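Local structure of PAN2-PAN3 deadenylation complex catalytic subunit pan2 (Neurospora crassa, 4CZW) at residues A[439-444]-A[545-550]; A[478-483]-A[603-608]; A[571-576]-A[613-618]; A[531-536]-A[558-563]; A[413-418]-A[433-438]. The protein probably serves as the catalytic subunit of the Pan2-Pan3 deadenylation complex, its exonuclease domain shortening mRNA poly(A) tails and releasing 5'-AMP. One frame throughout, in Å; residues are numbered along the deposited sequence.

Interaction 1: A[439-444]-A[545-550]; sequences DTVIAI and KFLGHG
I442 and F546 leave the same face of the sheet and run alongside each other. I442 CG1 sits between the backbone N and the carbonyl carbon (chi1 54°), a position that brings CD1 over the phenyl face in a CH-pi contact, 3.8 Å from the F546 ring centroid and only 16° off the ring normal. I444 crosses the same ring obliquely: its CG2 lies at the edge, near the ring plane, 3.7 Å from F546 CD2. The ring is thus met over a face and at its rim, and L539 of helix 529-541 packs against both I442 and F546. On the other face V441 splits its two methyls, CG2 lying 3.9 Å from K545 CD and CG1 3.9 Å from L547 CD1. Between the faces the strands run parallel. T440 O takes K545 N at 3.0 Å, I442 N gives to K545 O at 2.9 Å, I442 O takes L547 N, and I444 N gives to L547 O at 2.8 Å, all nearly along the C=O axes. Past the paired residues, one water bridges I444 O and H549 N. This is a parallel strand pair in the central sheet of the RNase H-like exonuclease fold; the first strand leads directly into D445, a catalytic metal ligand by similarity.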
# COMPACT_ATOMS: atom_id res chain seq x y z
N ASP A 439 -16.11 -7.58 20.67
CA ASP A 439 -16.30 -7.31 22.08
C ASP A 439 -15.01 -7.44 22.87
O ASP A 439 -14.90 -6.97 24.00
CB ASP A 439 -17.37 -8.24 22.67
CG ASP A 439 -18.71 -8.08 21.99
OD1 ASP A 439 -19.04 -6.95 21.57
OD2 ASP A 439 -19.45 -9.09 21.89
N THR A 440 -14.02 -8.09 22.27
CA THR A 440 -12.75 -8.35 22.93
C THR A 440 -11.91 -7.08 23.11
O THR A 440 -11.66 -6.36 22.15
CB THR A 440 -11.92 -9.39 22.16
OG1 THR A 440 -12.65 -10.62 22.08
CG2 THR A 440 -10.59 -9.65 22.85
N VAL A 441 -11.49 -6.83 24.34
CA VAL A 441 -10.60 -5.71 24.64
C VAL A 441 -9.19 -6.22 24.92
O VAL A 441 -9.01 -7.15 25.71
CB VAL A 441 -11.10 -4.89 25.84
CG1 VAL A 441 -10.12 -3.78 26.18
CG2 VAL A 441 -12.49 -4.32 25.57
N ILE A 442 -8.20 -5.63 24.27
CA ILE A 442 -6.81 -6.03 24.47
C ILE A 442 -5.93 -4.84 24.83
O ILE A 442 -6.07 -3.75 24.27
CB ILE A 442 -6.24 -6.73 23.22
CG1 ILE A 442 -6.41 -5.85 21.98
CG2 ILE A 442 -6.92 -8.07 22.99
CD1 ILE A 442 -5.87 -6.47 20.71
N ALA A 443 -5.03 -5.05 25.79
CA ALA A 443 -4.09 -4.01 26.20
C ALA A 443 -2.76 -4.19 25.48
O ALA A 443 -2.21 -5.29 25.45
CB ALA A 443 -3.89 -4.04 27.71
N ILE A 444 -2.25 -3.11 24.89
CA ILE A 444 -1.05 -3.20 24.07
C ILE A 444 -0.05 -2.07 24.35
O ILE A 444 -0.44 -0.92 24.58
CB ILE A 444 -1.42 -3.19 22.56
CG1 ILE A 444 -0.17 -3.33 21.69
CG2 ILE A 444 -2.21 -1.94 22.20
CD1 ILE A 444 -0.46 -3.35 20.20
N LYS A 545 -10.75 -4.11 20.43
CA LYS A 545 -10.53 -2.78 20.96
C LYS A 545 -9.16 -2.68 21.61
O LYS A 545 -8.88 -3.38 22.59
CB LYS A 545 -11.63 -2.42 21.97
CG LYS A 545 -13.04 -2.51 21.40
CD LYS A 545 -14.09 -2.42 22.50
CE LYS A 545 -15.48 -2.63 21.93
NZ LYS A 545 -16.52 -2.68 22.99
N PHE A 546 -8.31 -1.83 21.06
CA PHE A 546 -6.94 -1.69 21.55
C PHE A 546 -6.85 -0.69 22.70
O PHE A 546 -7.18 0.49 22.54
CB PHE A 546 -6.01 -1.27 20.41
CG PHE A 546 -5.70 -2.37 19.44
CD1 PHE A 546 -6.65 -2.79 18.52
CD2 PHE A 546 -4.47 -3.00 19.44
CE1 PHE A 546 -6.38 -3.81 17.63
CE2 PHE A 546 -4.18 -4.01 18.55
CZ PHE A 546 -5.14 -4.42 17.64
N LEU A 547 -6.42 -1.18 23.86
CA LEU A 547 -6.31 -0.35 25.05
C LEU A 547 -4.84 -0.05 25.36
O LEU A 547 -4.00 -0.94 25.34
CB LEU A 547 -6.98 -1.04 26.25
CG LEU A 547 -7.32 -0.21 27.49
CD1 LEU A 547 -8.50 -0.84 28.22
CD2 LEU A 547 -6.13 -0.09 28.43
N GLY A 548 -4.54 1.22 25.64
CA GLY A 548 -3.18 1.62 25.96
C GLY A 548 -3.07 3.08 26.33
O GLY A 548 -4.07 3.78 26.49
N HIS A 549 -1.83 3.55 26.48
CA HIS A 549 -1.58 4.94 26.86
C HIS A 549 -0.76 5.64 25.78
O HIS A 549 0.39 5.29 25.54
CB HIS A 549 -0.85 5.00 28.20
CG HIS A 549 -0.82 6.37 28.81
ND1 HIS A 549 -1.85 6.86 29.59
CD2 HIS A 549 0.10 7.36 28.75
CE1 HIS A 549 -1.56 8.08 29.99
NE2 HIS A 549 -0.38 8.41 29.49
N GLY A 550 -1.36 6.64 25.14
CA GLY A 550 -0.71 7.36 24.06
C GLY A 550 -0.40 6.46 22.89
O GLY A 550 0.72 6.43 22.39
O HOH W 1 0.20 1.68 26.05

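Interaction 2: A[478-483]-A[603-608]; sequences SVVRGQ and DSIEDA
The start of the helix that carries D607, by similarity a ligand of the catalytic metals, packs here on a strand of the exonuclease sheet, the axes of strand 478-481 and helix 604-608 approaching to 7.7 Å. S478 and S604 meet tip to tip in a hydrogen bond, OG to OG 2.3 Å, in which either could be the donor. S604 OG stands between its backbone N and carbonyl carbon (chi1 54°), which turns it to the strand; S478 OG also bonds to D493 OD1, so it has two polar partners in a buried place. I605 CG1 lies 3.5 Å from S478 OG. Two residues along the strand, V480 crosses I605 at about a right angle, and V480 CG2 touches both I605 CG2 and A608 CB at 4.1 Å. D603 is the N-cap: its OD2 accepts E606 N at 3.1 Å through the anti lone pair and I605 N weakly, while OD1 forms a salt bridge with R476. The strand holding S478 and V480 runs between strands 441-451 and 490-496 in the sheet. From the helix, S604 touches D445 and E447 on the former, and I605 reaches D493 on the latter.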
# COMPACT_ATOMS: atom_id res chain seq x y z
N SER A 478 3.98 -6.05 23.02
CA SER A 478 3.27 -6.82 24.03
C SER A 478 1.77 -6.56 23.99
O SER A 478 1.33 -5.42 24.12
CB SER A 478 3.81 -6.50 25.42
OG SER A 478 5.20 -6.76 25.50
N VAL A 479 0.99 -7.62 23.80
CA VAL A 479 -0.46 -7.51 23.84
C VAL A 479 -1.02 -8.36 24.97
O VAL A 479 -0.63 -9.52 25.14
CB VAL A 479 -1.11 -7.92 22.50
CG1 VAL A 479 -2.55 -7.45 22.45
CG2 VAL A 479 -0.33 -7.34 21.34
N VAL A 480 -1.93 -7.79 25.75
CA VAL A 480 -2.38 -8.39 26.99
C VAL A 480 -3.90 -8.55 27.04
O VAL A 480 -4.64 -7.66 26.60
CB VAL A 480 -1.90 -7.55 28.20
CG1 VAL A 480 -2.70 -7.86 29.46
CG2 VAL A 480 -0.41 -7.76 28.44
N ARG A 481 -4.37 -9.68 27.56
CA ARG A 481 -5.79 -9.92 27.77
C ARG A 481 -6.42 -8.83 28.63
O ARG A 481 -5.93 -8.52 29.72
CB ARG A 481 -6.01 -11.28 28.44
CG ARG A 481 -5.61 -12.48 27.59
CD ARG A 481 -5.77 -13.77 28.37
NE ARG A 481 -5.50 -14.95 27.54
CZ ARG A 481 -4.30 -15.48 27.36
NH1 ARG A 481 -3.24 -14.93 27.94
NH2 ARG A 481 -4.16 -16.55 26.59
N GLY A 482 -7.51 -8.24 28.14
CA GLY A 482 -8.17 -7.16 28.84
C GLY A 482 -9.39 -7.61 29.62
O GLY A 482 -10.07 -6.79 30.25
N GLN A 483 -9.68 -8.91 29.58
CA GLN A 483 -10.85 -9.46 30.26
C GLN A 483 -10.72 -10.97 30.43
O GLN A 483 -9.80 -11.59 29.89
CB GLN A 483 -12.12 -9.11 29.49
CG GLN A 483 -12.11 -9.57 28.04
CD GLN A 483 -12.88 -8.63 27.13
OE1 GLN A 483 -12.75 -7.41 27.23
NE2 GLN A 483 -13.70 -9.20 26.25
N ASP A 603 8.94 -2.04 30.98
CA ASP A 603 8.53 -3.31 30.40
C ASP A 603 7.16 -3.15 29.75
O ASP A 603 6.22 -2.67 30.39
CB ASP A 603 8.50 -4.41 31.47
CG ASP A 603 8.11 -5.76 30.90
OD1 ASP A 603 9.01 -6.51 30.47
OD2 ASP A 603 6.91 -6.08 30.90
N SER A 604 7.05 -3.56 28.49
CA SER A 604 5.84 -3.32 27.71
C SER A 604 4.62 -4.08 28.24
O SER A 604 3.49 -3.63 28.07
CB SER A 604 6.08 -3.68 26.24
OG SER A 604 6.58 -5.00 26.12
N ILE A 605 4.86 -5.22 28.88
CA ILE A 605 3.76 -5.99 29.46
C ILE A 605 3.22 -5.28 30.70
O ILE A 605 2.01 -5.17 30.88
CB ILE A 605 4.20 -7.42 29.84
CG1 ILE A 605 4.64 -8.19 28.59
CG2 ILE A 605 3.08 -8.16 30.55
CD1 ILE A 605 5.05 -9.62 28.87
N GLU A 606 4.13 -4.80 31.54
CA GLU A 606 3.75 -4.08 32.75
C GLU A 606 3.00 -2.79 32.43
O GLU A 606 1.96 -2.50 33.02
CB GLU A 606 4.99 -3.75 33.59
CG GLU A 606 5.69 -4.97 34.18
CD GLU A 606 6.88 -4.59 35.04
OE1 GLU A 606 7.17 -3.38 35.16
OE2 GLU A 606 7.52 -5.50 35.61
N ASP A 607 3.53 -2.03 31.47
CA ASP A 607 2.91 -0.77 31.06
C ASP A 607 1.54 -1.00 30.44
O ASP A 607 0.65 -0.14 30.53
CB ASP A 607 3.81 -0.03 30.08
CG ASP A 607 5.05 0.55 30.74
OD1 ASP A 607 5.41 0.08 31.84
OD2 ASP A 607 5.67 1.46 30.16
N ALA A 608 1.36 -2.15 29.81
CA ALA A 608 0.07 -2.52 29.23
C ALA A 608 -0.92 -2.85 30.35
O ALA A 608 -2.08 -2.44 30.30
CB ALA A 608 0.21 -3.69 28.28

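Interaction 3: A[571-576]-A[613-618]; sequences SIIFMK and KLYRKY
I573 points its CB toward helix 604-623 and divides its branches between two tyrosines. From CB, the CG2 methyl goes over the face of Y618 in a CH-pi contact, 3.5 Å from the ring centroid and 15° off the normal; it also lies 4.0 Å above the plane of the F574 ring, toward the rim. The other branch runs through CG1 to CD1, which lies at the edge of the Y615 ring, 3.8 Å from its CD1, and reaches Y618 CD2 at 4.0 Å. F574 slides past Y618 in the opposite direction, F574 CZ coming within 3.8 Å of Y618 CB, with L614 O at the phenyl edge. An alanine in place of Y618 would remove the ring under I573 CG2 and would probably also disturb the packing on F627, which Y618 meets edge-to-face. The contact lays the end of the short helix 570-573, just past strand 567-569, against the long helix of the RNase H-like nuclease domain.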
# COMPACT_ATOMS: atom_id res chain seq x y z
N SER A 571 -4.58 8.12 27.94
CA SER A 571 -4.01 9.46 27.88
C SER A 571 -5.06 10.46 27.42
O SER A 571 -5.00 11.64 27.75
CB SER A 571 -2.80 9.50 26.94
OG SER A 571 -3.20 9.38 25.59
N ILE A 572 -6.03 9.97 26.65
CA ILE A 572 -7.13 10.79 26.16
C ILE A 572 -8.25 10.86 27.19
O ILE A 572 -8.86 11.91 27.39
CB ILE A 572 -7.68 10.24 24.83
CG1 ILE A 572 -6.58 10.22 23.76
CG2 ILE A 572 -8.87 11.06 24.35
CD1 ILE A 572 -7.03 9.67 22.43
N ILE A 573 -8.50 9.73 27.84
CA ILE A 573 -9.55 9.62 28.85
C ILE A 573 -9.36 10.61 29.99
O ILE A 573 -10.28 11.34 30.36
CB ILE A 573 -9.62 8.19 29.42
CG1 ILE A 573 -10.21 7.23 28.39
CG2 ILE A 573 -10.44 8.16 30.69
CD1 ILE A 573 -10.30 5.80 28.87
N PHE A 574 -8.15 10.63 30.56
CA PHE A 574 -7.88 11.49 31.71
C PHE A 574 -7.37 12.87 31.29
O PHE A 574 -6.34 13.34 31.78
CB PHE A 574 -6.87 10.82 32.64
CG PHE A 574 -7.43 9.63 33.37
CD1 PHE A 574 -8.22 9.80 34.49
CD2 PHE A 574 -7.17 8.34 32.93
CE1 PHE A 574 -8.74 8.71 35.16
CE2 PHE A 574 -7.68 7.25 33.60
CZ PHE A 574 -8.47 7.43 34.72
N MSE A 575 -8.11 13.52 30.40
CA MSE A 575 -7.85 14.90 30.04
C MSE A 575 -8.98 15.80 30.52
O MSE A 575 -10.15 15.45 30.42
CB MSE A 575 -7.69 15.06 28.52
CG MSE A 575 -6.40 14.51 27.95
SE MSE A 575 -6.20 15.02 26.08
CE MSE A 575 -7.95 14.48 25.41
N LYS A 576 -8.62 16.97 31.05
CA LYS A 576 -9.62 17.99 31.30
C LYS A 576 -9.82 18.73 29.99
O LYS A 576 -8.89 19.33 29.46
CB LYS A 576 -9.19 18.94 32.42
CG LYS A 576 -10.35 19.43 33.29
CD LYS A 576 -9.87 20.27 34.47
CE LYS A 576 -9.78 21.75 34.11
NZ LYS A 576 -8.71 22.04 33.12
N LYS A 613 -5.31 -1.31 34.21
CA LYS A 613 -5.71 -1.00 35.58
C LYS A 613 -6.30 0.40 35.67
O LYS A 613 -7.29 0.63 36.37
CB LYS A 613 -4.52 -1.13 36.54
CG LYS A 613 -4.06 -2.56 36.79
CD LYS A 613 -2.88 -2.58 37.74
CE LYS A 613 -2.49 -4.00 38.12
NZ LYS A 613 -1.34 -4.02 39.06
N LEU A 614 -5.68 1.34 34.96
CA LEU A 614 -6.13 2.72 34.95
C LEU A 614 -7.52 2.85 34.33
O LEU A 614 -8.33 3.66 34.79
CB LEU A 614 -5.14 3.60 34.19
CG LEU A 614 -3.81 3.89 34.90
CD1 LEU A 614 -2.87 4.64 33.97
CD2 LEU A 614 -4.05 4.68 36.17
N TYR A 615 -7.79 2.06 33.30
CA TYR A 615 -9.09 2.08 32.65
C TYR A 615 -10.17 1.49 33.56
O TYR A 615 -11.31 1.95 33.56
CB TYR A 615 -9.06 1.32 31.33
CG TYR A 615 -10.42 1.21 30.68
CD1 TYR A 615 -11.00 2.31 30.06
CD2 TYR A 615 -11.14 0.02 30.70
CE1 TYR A 615 -12.25 2.23 29.47
CE2 TYR A 615 -12.38 -0.07 30.11
CZ TYR A 615 -12.94 1.03 29.50
OH TYR A 615 -14.18 0.94 28.91
N ARG A 616 -9.79 0.47 34.34
CA ARG A 616 -10.73 -0.15 35.27
C ARG A 616 -11.10 0.82 36.38
O ARG A 616 -12.25 0.85 36.83
CB ARG A 616 -10.14 -1.43 35.85
CG ARG A 616 -9.96 -2.55 34.83
CD ARG A 616 -11.23 -2.77 34.03
NE ARG A 616 -11.09 -3.84 33.05
CZ ARG A 616 -11.99 -4.12 32.11
NH1 ARG A 616 -13.10 -3.40 32.01
NH2 ARG A 616 -11.78 -5.12 31.26
N LYS A 617 -10.13 1.62 36.82
CA LYS A 617 -10.39 2.68 37.79
C LYS A 617 -11.33 3.72 37.20
O LYS A 617 -12.20 4.25 37.89
CB LYS A 617 -9.08 3.33 38.23
CG LYS A 617 -8.27 2.51 39.22
CD LYS A 617 -9.04 2.31 40.51
CE LYS A 617 -8.24 1.51 41.52
NZ LYS A 617 -9.01 1.27 42.77
N TYR A 618 -11.14 4.01 35.91
CA TYR A 618 -11.98 4.96 35.21
C TYR A 618 -13.43 4.49 35.16
O TYR A 618 -14.36 5.28 35.31
CB TYR A 618 -11.45 5.19 33.79
CG TYR A 618 -12.41 5.92 32.88
CD1 TYR A 618 -12.74 7.25 33.10
CD2 TYR A 618 -13.00 5.27 31.80
CE1 TYR A 618 -13.61 7.92 32.27
CE2 TYR A 618 -13.87 5.94 30.96
CZ TYR A 618 -14.18 7.26 31.20
OH TYR A 618 -15.05 7.92 30.37

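Interaction 4: A[531-536]-A[558-563]; sequences TAYKKL and INIQVP
One hydrogen bond joins the segments: Y533 OH donates to N559 O at 2.8 Å, in the carbonyl plane on a lone pair. With CG anti to the backbone N (chi1 -175°), the tyrosine reaches out from helix 529-541 so that its ring edge faces the end of helix 551-558, with I558 O near the ring plane. The carbonyl it grips belongs to N559, whose positive phi (65°) makes it the C-prime residue of a Schellman motif. Apolar contacts lie beside this bond. L536 crosses I558 at about a right angle, CD1 to CD1 3.9 Å, and I558 CG2 lies 4.1 Å from Y533 CD2, while I560 CB comes within 4.1 Å of Y533 CE2. A phenylalanine in place of Y533 would remove the hydroxyl bonded to N559 O and would probably loosen the hold on this helix end. Beyond the two segments, the side chain of N559 bonds to H101 O and N104 N, and the Y533 ring meets that of Y87. A Schellman-capped helix, bearing the predicted metal ligand D554, here ends where the nuclease domain meets the protease-like domain.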
# COMPACT_ATOMS: atom_id res chain seq x y z
N THR A 531 5.77 -10.92 10.70
CA THR A 531 5.11 -11.95 11.49
C THR A 531 4.37 -11.35 12.67
O THR A 531 3.22 -11.69 12.94
CB THR A 531 6.12 -13.00 12.00
OG1 THR A 531 6.80 -13.60 10.89
CG2 THR A 531 5.41 -14.08 12.80
N ALA A 532 5.04 -10.44 13.38
CA ALA A 532 4.43 -9.77 14.52
C ALA A 532 3.35 -8.80 14.08
O ALA A 532 2.31 -8.66 14.73
CB ALA A 532 5.49 -9.05 15.33
N TYR A 533 3.60 -8.11 12.96
CA TYR A 533 2.64 -7.17 12.41
C TYR A 533 1.36 -7.88 12.00
O TYR A 533 0.26 -7.35 12.15
CB TYR A 533 3.24 -6.43 11.21
CG TYR A 533 2.35 -5.34 10.65
CD1 TYR A 533 1.37 -5.63 9.70
CD2 TYR A 533 2.48 -4.02 11.06
CE1 TYR A 533 0.56 -4.65 9.18
CE2 TYR A 533 1.67 -3.03 10.54
CZ TYR A 533 0.71 -3.34 9.61
OH TYR A 533 -0.10 -2.35 9.09
N LYS A 534 1.51 -9.09 11.46
CA LYS A 534 0.38 -9.88 10.99
C LYS A 534 -0.62 -10.14 12.11
O LYS A 534 -1.83 -10.10 11.89
CB LYS A 534 0.87 -11.20 10.39
CG LYS A 534 -0.20 -12.00 9.68
CD LYS A 534 0.36 -13.31 9.14
CE LYS A 534 -0.69 -14.11 8.39
NZ LYS A 534 -1.14 -13.41 7.15
N LYS A 535 -0.10 -10.40 13.30
CA LYS A 535 -0.94 -10.63 14.47
C LYS A 535 -1.78 -9.40 14.79
O LYS A 535 -3.00 -9.50 14.96
CB LYS A 535 -0.09 -11.01 15.68
CG LYS A 535 0.76 -12.25 15.49
CD LYS A 535 1.61 -12.53 16.72
CE LYS A 535 2.50 -13.74 16.51
NZ LYS A 535 3.35 -14.01 17.70
N LEU A 536 -1.13 -8.25 14.86
CA LEU A 536 -1.80 -7.00 15.17
C LEU A 536 -2.81 -6.62 14.08
O LEU A 536 -3.89 -6.12 14.38
CB LEU A 536 -0.78 -5.87 15.35
CG LEU A 536 0.30 -6.12 16.40
CD1 LEU A 536 1.21 -4.91 16.54
CD2 LEU A 536 -0.33 -6.48 17.74
N ILE A 558 4.44 1.25 14.56
CA ILE A 558 3.93 -0.05 14.13
C ILE A 558 3.53 0.03 12.65
O ILE A 558 3.55 -0.97 11.93
CB ILE A 558 2.73 -0.50 15.00
CG1 ILE A 558 3.18 -0.79 16.43
CG2 ILE A 558 2.05 -1.74 14.42
CD1 ILE A 558 2.05 -1.19 17.35
N ASN A 559 3.19 1.25 12.22
CA ASN A 559 2.73 1.53 10.86
C ASN A 559 1.39 0.84 10.60
O ASN A 559 1.28 -0.03 9.74
CB ASN A 559 3.77 1.11 9.82
CG ASN A 559 3.56 1.78 8.47
OD1 ASN A 559 4.37 1.63 7.56
ND2 ASN A 559 2.47 2.53 8.34
N ILE A 560 0.38 1.25 11.36
CA ILE A 560 -0.96 0.68 11.23
C ILE A 560 -2.01 1.74 11.53
O ILE A 560 -1.72 2.74 12.19
CB ILE A 560 -1.14 -0.53 12.18
CG1 ILE A 560 -2.28 -1.43 11.70
CG2 ILE A 560 -1.36 -0.07 13.61
CD1 ILE A 560 -2.44 -2.69 12.51
N GLN A 561 -3.22 1.54 11.03
CA GLN A 561 -4.33 2.46 11.28
C GLN A 561 -5.46 1.74 12.00
O GLN A 561 -5.97 0.73 11.53
CB GLN A 561 -4.83 3.06 9.96
CG GLN A 561 -3.86 4.01 9.29
CD GLN A 561 -3.83 5.38 9.94
OE1 GLN A 561 -4.74 5.75 10.68
NE2 GLN A 561 -2.77 6.14 9.68
N VAL A 562 -5.85 2.28 13.16
CA VAL A 562 -6.92 1.69 13.95
C VAL A 562 -8.07 2.68 14.11
O VAL A 562 -7.86 3.81 14.56
CB VAL A 562 -6.43 1.25 15.34
CG1 VAL A 562 -7.52 0.48 16.07
CG2 VAL A 562 -5.17 0.40 15.21
N PRO A 563 -9.29 2.27 13.75
CA PRO A 563 -10.50 3.10 13.87
C PRO A 563 -10.71 3.60 15.30
O PRO A 563 -10.35 2.91 16.25
CB PRO A 563 -11.62 2.15 13.46
CG PRO A 563 -10.97 1.16 12.56
CD PRO A 563 -9.59 0.96 13.12

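Interaction 5: A[413-418]-A[433-438]; sequences VLFRDN and TEIPGP
V413 leads off, packing on K535 of helix 529-541. L414 is the first to touch residues 433-438: its CG is anti to the carbonyl carbon (chi1 -63°), and CD1 meets P436 CG tip to tip at 4.1 Å. F415 follows with its CG also anti to the carbonyl carbon (chi1 -50°), and the far end of its ring, CE1 and CZ, does the touching. E434 O lies at the ring edge, near its plane, 3.9 Å from F415 CE1. Looser contacts come from I435 CG1, 4.5 Å from F415 CZ, and from P436 CD, 4.4 Å from the same F415 CZ. One side of the ring carries L414 CB, 4.2 Å above its plane, so the leucine and the phenylalanine pack on each other as well as on the proline. R416 then leaves the contact, its NH2 bonding back to S412 OG. On the facing segment the carboxylate of E434 makes salt bridges to R481 and R486. The short, weakly bonded helical turn around 412-415 thus lies between this loop and helix 529-541, where L414 also packs on V538 and L539, while P436 touches C544 shortly before the chain enters strand 441-451.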
# COMPACT_ATOMS: atom_id res chain seq x y z
N VAL A 413 -2.25 -17.31 12.81
CA VAL A 413 -1.01 -16.68 13.27
C VAL A 413 -1.09 -16.33 14.76
O VAL A 413 -0.07 -16.23 15.43
CB VAL A 413 -0.69 -15.41 12.44
CG1 VAL A 413 -1.75 -14.33 12.67
CG2 VAL A 413 0.70 -14.88 12.76
N LEU A 414 -2.31 -16.18 15.26
CA LEU A 414 -2.52 -15.82 16.66
C LEU A 414 -2.33 -17.01 17.60
O LEU A 414 -2.02 -16.83 18.78
CB LEU A 414 -3.92 -15.23 16.85
CG LEU A 414 -4.25 -13.93 16.12
CD1 LEU A 414 -5.70 -13.53 16.36
CD2 LEU A 414 -3.31 -12.82 16.54
N PHE A 415 -2.52 -18.21 17.08
CA PHE A 415 -2.51 -19.41 17.91
C PHE A 415 -1.27 -20.28 17.70
O PHE A 415 -1.02 -21.20 18.48
CB PHE A 415 -3.77 -20.24 17.64
CG PHE A 415 -5.05 -19.45 17.69
CD1 PHE A 415 -5.62 -19.11 18.91
CD2 PHE A 415 -5.68 -19.05 16.53
CE1 PHE A 415 -6.79 -18.38 18.96
CE2 PHE A 415 -6.86 -18.33 16.57
CZ PHE A 415 -7.41 -17.99 17.79
N ARG A 416 -0.51 -19.99 16.66
CA ARG A 416 0.65 -20.80 16.32
C ARG A 416 1.81 -20.59 17.29
O ARG A 416 2.08 -19.47 17.71
CB ARG A 416 1.11 -20.50 14.88
CG ARG A 416 2.26 -21.38 14.41
CD ARG A 416 2.56 -21.17 12.93
NE ARG A 416 1.44 -21.58 12.08
CZ ARG A 416 0.58 -20.73 11.52
NH1 ARG A 416 0.70 -19.43 11.72
NH2 ARG A 416 -0.40 -21.19 10.76
N ASP A 417 2.49 -21.68 17.64
CA ASP A 417 3.64 -21.62 18.53
C ASP A 417 4.90 -22.13 17.85
O ASP A 417 5.00 -23.30 17.48
CB ASP A 417 3.37 -22.44 19.80
CG ASP A 417 4.51 -22.35 20.80
OD1 ASP A 417 5.25 -21.35 20.78
OD2 ASP A 417 4.66 -23.29 21.61
N ASN A 418 5.88 -21.24 17.69
CA ASN A 418 7.16 -21.60 17.10
C ASN A 418 8.32 -21.18 18.00
O ASN A 418 9.45 -20.99 17.53
CB ASN A 418 7.32 -20.98 15.71
CG ASN A 418 6.30 -21.50 14.72
OD1 ASN A 418 5.89 -22.66 14.79
ND2 ASN A 418 5.88 -20.65 13.79
N THR A 433 -11.45 -21.39 23.10
CA THR A 433 -12.17 -20.54 24.04
C THR A 433 -11.84 -19.06 23.92
O THR A 433 -12.65 -18.21 24.29
CB THR A 433 -11.89 -20.98 25.49
OG1 THR A 433 -10.49 -20.87 25.77
CG2 THR A 433 -12.34 -22.42 25.71
N GLU A 434 -10.66 -18.74 23.39
CA GLU A 434 -10.22 -17.35 23.33
C GLU A 434 -10.10 -16.83 21.90
O GLU A 434 -9.03 -16.41 21.47
CB GLU A 434 -8.87 -17.19 24.04
CG GLU A 434 -8.95 -17.37 25.55
CD GLU A 434 -7.61 -17.17 26.23
OE1 GLU A 434 -6.60 -17.68 25.72
OE2 GLU A 434 -7.57 -16.50 27.29
N ILE A 435 -11.21 -16.86 21.16
CA ILE A 435 -11.24 -16.31 19.81
C ILE A 435 -11.65 -14.84 19.85
O ILE A 435 -12.77 -14.52 20.22
CB ILE A 435 -12.21 -17.09 18.90
CG1 ILE A 435 -11.74 -18.54 18.74
CG2 ILE A 435 -12.31 -16.41 17.54
CD1 ILE A 435 -12.60 -19.36 17.80
N PRO A 436 -10.72 -13.95 19.47
CA PRO A 436 -10.93 -12.50 19.50
C PRO A 436 -12.09 -12.04 18.62
O PRO A 436 -12.31 -12.59 17.55
CB PRO A 436 -9.60 -11.94 18.98
CG PRO A 436 -8.61 -13.02 19.22
CD PRO A 436 -9.36 -14.30 19.02
N GLY A 437 -12.82 -11.03 19.08
CA GLY A 437 -13.94 -10.48 18.34
C GLY A 437 -14.13 -9.00 18.62
O GLY A 437 -13.27 -8.36 19.22
N PRO A 438 -15.27 -8.45 18.17
CA PRO A 438 -15.59 -7.02 18.35
C PRO A 438 -15.74 -6.63 19.81
O PRO A 438 -15.53 -5.46 20.16
CB PRO A 438 -16.92 -6.87 17.61
CG PRO A 438 -16.96 -8.01 16.64
CD PRO A 438 -16.27 -9.14 17.34

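Overall arrangement
Interactions 1 and 2 share a sheet: their centres are 9 Å apart, and A443 O lies 2.5 Å from V480 N, a probable hydrogen bond between neighbouring strands. Helix 604-623 serves both interaction 2 and interaction 3, and R616 NH2 of the latter probably bonds to G482 O of the former at 2.6 Å. Interaction 4 packs on the other side of the sheet, L536 touching I444 and V479. Interaction 5 meets interaction 4 where L414 CD2 lies 3.7 Å from K535 O. Around the predicted metal site, I444 precedes D445, S604 lies about 4 Å from D445 and E447, I558 about 4 Å from D554 (side chain to side chain), and D607 belongs to interaction 2 itself.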